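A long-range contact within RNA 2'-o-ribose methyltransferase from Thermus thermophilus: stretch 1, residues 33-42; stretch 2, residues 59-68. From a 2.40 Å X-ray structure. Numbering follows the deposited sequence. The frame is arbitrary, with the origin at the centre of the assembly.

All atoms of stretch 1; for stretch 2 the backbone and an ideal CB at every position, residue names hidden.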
# COMPACT_ATOMS: atom_id res chain seq x y z
N GLY A 33 -8.27 -7.81 10.46
CA GLY A 33 -7.30 -8.87 10.28
C GLY A 33 -6.22 -8.91 11.34
O GLY A 33 -5.61 -7.89 11.66
N ALA A 34 -5.97 -10.10 11.87
CA ALA A 34 -4.97 -10.30 12.91
C ALA A 34 -3.55 -9.91 12.49
O ALA A 34 -2.79 -9.37 13.30
CB ALA A 34 -4.99 -11.74 13.37
N ARG A 35 -3.19 -10.18 11.24
CA ARG A 35 -1.84 -9.83 10.81
C ARG A 35 -1.73 -8.32 10.59
O ARG A 35 -0.75 -7.70 11.01
CB ARG A 35 -1.44 -10.57 9.53
CG ARG A 35 0.06 -10.52 9.29
CD ARG A 35 0.79 -11.17 10.46
NE ARG A 35 2.07 -10.54 10.78
CZ ARG A 35 3.24 -10.87 10.23
NH1 ARG A 35 3.31 -11.82 9.30
NH2 ARG A 35 4.34 -10.24 10.61
N GLU A 36 -2.72 -7.72 9.94
CA GLU A 36 -2.71 -6.28 9.72
C GLU A 36 -2.64 -5.57 11.07
O GLU A 36 -1.85 -4.65 11.24
CB GLU A 36 -3.97 -5.83 8.97
CG GLU A 36 -4.07 -6.30 7.53
CD GLU A 36 -4.17 -7.81 7.41
OE1 GLU A 36 -4.66 -8.46 8.36
OE2 GLU A 36 -3.77 -8.35 6.36
N ILE A 37 -3.45 -6.01 12.02
CA ILE A 37 -3.45 -5.41 13.35
C ILE A 37 -2.07 -5.53 13.99
O ILE A 37 -1.57 -4.58 14.61
CB ILE A 37 -4.51 -6.07 14.26
CG1 ILE A 37 -5.91 -5.66 13.81
CG2 ILE A 37 -4.27 -5.69 15.70
CD1 ILE A 37 -7.04 -6.45 14.45
N GLU A 38 -1.44 -6.69 13.84
CA GLU A 38 -0.13 -6.89 14.43
C GLU A 38 0.92 -5.97 13.83
O GLU A 38 1.68 -5.33 14.56
CB GLU A 38 0.33 -8.34 14.27
CG GLU A 38 1.59 -8.63 15.03
CD GLU A 38 2.05 -10.05 14.84
OE1 GLU A 38 2.30 -10.41 13.67
OE2 GLU A 38 2.16 -10.79 15.85
N ARG A 39 0.98 -5.91 12.51
CA ARG A 39 1.94 -5.04 11.84
C ARG A 39 1.73 -3.59 12.28
O ARG A 39 2.69 -2.83 12.38
CB ARG A 39 1.80 -5.14 10.33
CG ARG A 39 2.11 -6.51 9.76
CD ARG A 39 1.63 -6.63 8.31
NE ARG A 39 1.81 -7.97 7.77
CZ ARG A 39 2.99 -8.50 7.48
NH1 ARG A 39 4.10 -7.79 7.66
NH2 ARG A 39 3.07 -9.74 7.00
N ALA A 40 0.49 -3.22 12.55
CA ALA A 40 0.19 -1.86 12.98
C ALA A 40 0.80 -1.63 14.36
O ALA A 40 1.33 -0.55 14.63
CB ALA A 40 -1.32 -1.64 13.01
N LEU A 41 0.72 -2.64 15.21
CA LEU A 41 1.28 -2.55 16.56
C LEU A 41 2.79 -2.45 16.45
O LEU A 41 3.43 -1.66 17.15
CB LEU A 41 0.88 -3.78 17.37
CG LEU A 41 -0.61 -3.78 17.75
CD1 LEU A 41 -0.99 -5.09 18.45
CD2 LEU A 41 -0.88 -2.57 18.65
N GLN A 42 3.36 -3.25 15.55
CA GLN A 42 4.80 -3.24 15.31
C GLN A 42 5.28 -1.90 14.76
O GLN A 42 6.46 -1.58 14.87
CB GLN A 42 5.17 -4.37 14.35
CG GLN A 42 5.21 -5.73 15.01
CD GLN A 42 5.37 -6.87 14.02
OE1 GLN A 42 6.22 -6.82 13.13
NE2 GLN A 42 4.55 -7.91 14.17
N UNK A 59 -6.44 -19.49 15.55
CA UNK A 59 -5.16 -19.47 16.27
C UNK A 59 -4.38 -18.17 16.17
O UNK A 59 -3.98 -17.60 17.19
CB UNK A 59 -4.27 -20.61 15.75
N UNK A 60 -4.17 -17.70 14.95
CA UNK A 60 -3.44 -16.46 14.73
C UNK A 60 -4.15 -15.29 15.39
O UNK A 60 -3.53 -14.50 16.10
CB UNK A 60 -3.27 -16.20 13.23
N UNK A 61 -5.45 -15.18 15.16
CA UNK A 61 -6.23 -14.11 15.76
C UNK A 61 -6.18 -14.20 17.28
O UNK A 61 -6.29 -13.20 17.98
CB UNK A 61 -7.68 -14.16 15.27
N UNK A 62 -5.99 -15.42 17.78
CA UNK A 62 -5.92 -15.65 19.21
C UNK A 62 -4.61 -15.15 19.82
O UNK A 62 -4.61 -14.57 20.91
CB UNK A 62 -6.09 -17.14 19.50
N UNK A 63 -3.50 -15.36 19.13
CA UNK A 63 -2.22 -14.90 19.65
C UNK A 63 -2.08 -13.39 19.52
O UNK A 63 -1.37 -12.76 20.30
CB UNK A 63 -1.07 -15.60 18.92
N UNK A 64 -2.77 -12.80 18.55
CA UNK A 64 -2.72 -11.35 18.38
C UNK A 64 -3.59 -10.75 19.48
O UNK A 64 -3.23 -9.75 20.10
CB UNK A 64 -3.19 -10.92 16.99
N UNK A 65 -4.73 -11.39 19.72
CA UNK A 65 -5.67 -10.96 20.75
C UNK A 65 -4.97 -11.02 22.10
O UNK A 65 -5.10 -10.11 22.92
CB UNK A 65 -6.93 -11.83 20.75
N UNK A 66 -4.22 -12.09 22.32
CA UNK A 66 -3.49 -12.26 23.57
C UNK A 66 -2.51 -11.11 23.78
O UNK A 66 -2.47 -10.50 24.85
CB UNK A 66 -2.75 -13.60 23.58
N UNK A 67 -1.72 -10.81 22.75
CA UNK A 67 -0.72 -9.76 22.81
C UNK A 67 -1.28 -8.34 22.74
O UNK A 67 -0.82 -7.53 21.94
CB UNK A 67 0.28 -9.96 21.67
N UNK A 68 -2.25 -8.03 23.60
CA UNK A 68 -2.84 -6.70 23.61
C UNK A 68 -2.63 -6.00 24.96
O UNK A 68 -2.11 -6.65 25.89
CB UNK A 68 -4.33 -6.79 23.29

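Two helices run at 30° to each other, with axes 9.4 Å apart at closest approach. They are nearest at their N-terminal ends, where the CA of Ala34 lies 4.9 Å from the CA of position 61.

Position 59 starts the helix, with nothing of stretch 1 near its ideal CB. Phi of -47° allows proline. It is Pro59, which makes no contact.

Position 60 points toward stretch 1, with its ideal CB 4.8 Å from Ala34 CB. Arg35 lies beyond. A long side chain could pass the alanine, and an acidic end would suit the arginine's charge. It is Glu60. Its CG packs 3.9 Å from Ala34 CB, and its OE2 comes 3.5 Å from Arg35 CD. No salt bridge forms; Arg35 NE instead pairs with Glu38 OE1 at 2.9 Å.

Position 61 points sideways, its ideal CB 4.1 Å from Ala34 CB. The alanine methyl would accept an aliphatic stem. It is Glu61, whose CG lies 3.5 Å from Ala34 CB. Its carboxylate is hydrogen-bonded outside the two stretches.

Position 62 points away, so stretch 1 sets no demand. It is Gln62.

Position 63 points sideways, with no stretch 1 atom near its ideal CB. Only a longer side chain could approach the Glu38 carboxylate; a donor would be reasonable. It is Gln63. Its NE2 stops 3.8 Å from Glu38 OE2, without a hydrogen bond, and makes a weak one of 3.3 Å to Glu60 O.

Position 64 points toward stretch 1. Its ideal CB is 4.0 Å from Ala34 O and 5.5 Å from Ile37 CG2. The Ala34 backbone is close, and Ala34 CB and Ile37 CG2 offer apolar surface, so a compact apolar residue such as valine or isoleucine suits well. It is Val64, with chi1 t. CG2 meets Ala34 CB at 3.6 Å, and CG1 meets Ile37 CG2 at 4.0 Å. Both methyls touch Ala34: Val64 CG2 lies 3.4 Å and Val64 CG1 3.7 Å from Ala34 O.

Positions 65 and 66 have no stretch 1 atom near, so many residues would do. They are Tyr65 and Ala66.

Position 67 leaves helical angles (psi 52°). It points toward stretch 1 across a gap, so many sizes are possible. It is Ala67. Its CB stays 6.0 Å from Leu41 CD1; the backbone makes the contact, with Ala67 O 4.3 Å from Leu41 CD1.

Position 68 points sideways. A long aliphatic chain could reach apolar Leu41. It is Leu68, poorly ordered; its CD2 lies 4.2 Å from Leu41 CD1.

Stretch 2 (59-68) PEEQQVYAAL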
# COMPACT_ATOMS: atom_id res chain seq x y z
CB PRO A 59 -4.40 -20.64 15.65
CG PRO A 59 -5.50 -21.61 15.34
CD PRO A 59 -6.55 -20.72 14.73
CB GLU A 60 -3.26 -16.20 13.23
CG GLU A 60 -2.66 -14.84 12.92
CD GLU A 60 -2.16 -14.73 11.49
OE1 GLU A 60 -2.78 -15.34 10.58
OE2 GLU A 60 -1.15 -14.02 11.27
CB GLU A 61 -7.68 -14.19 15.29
CG GLU A 61 -7.89 -13.64 13.90
CD GLU A 61 -9.24 -14.00 13.33
OE1 GLU A 61 -9.62 -13.43 12.29
OE2 GLU A 61 -9.91 -14.87 13.91
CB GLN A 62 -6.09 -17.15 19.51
CG GLN A 62 -6.51 -17.47 20.94
CD GLN A 62 -7.89 -16.92 21.28
OE1 GLN A 62 -8.89 -17.25 20.62
NE2 GLN A 62 -7.96 -16.09 22.32
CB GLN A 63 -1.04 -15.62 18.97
CG GLN A 63 -0.88 -15.43 17.47
CD GLN A 63 -0.06 -14.20 17.09
OE1 GLN A 63 0.83 -13.78 17.82
NE2 GLN A 63 -0.36 -13.63 15.93
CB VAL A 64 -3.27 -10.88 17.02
CG1 VAL A 64 -3.25 -9.36 16.95
CG2 VAL A 64 -2.45 -11.46 15.90
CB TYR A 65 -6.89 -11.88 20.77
CG TYR A 65 -7.99 -11.46 21.73
CD1 TYR A 65 -9.08 -12.30 21.98
CD2 TYR A 65 -7.96 -10.22 22.37
CE1 TYR A 65 -10.11 -11.92 22.84
CE2 TYR A 65 -8.99 -9.82 23.24
CZ TYR A 65 -10.06 -10.68 23.46
OH TYR A 65 -11.08 -10.29 24.30
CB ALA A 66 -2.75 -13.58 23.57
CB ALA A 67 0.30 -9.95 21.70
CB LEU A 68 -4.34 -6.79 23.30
CG LEU A 68 -4.72 -7.35 21.92
CD1 LEU A 68 -6.23 -7.34 21.78
CD2 LEU A 68 -4.09 -6.52 20.81
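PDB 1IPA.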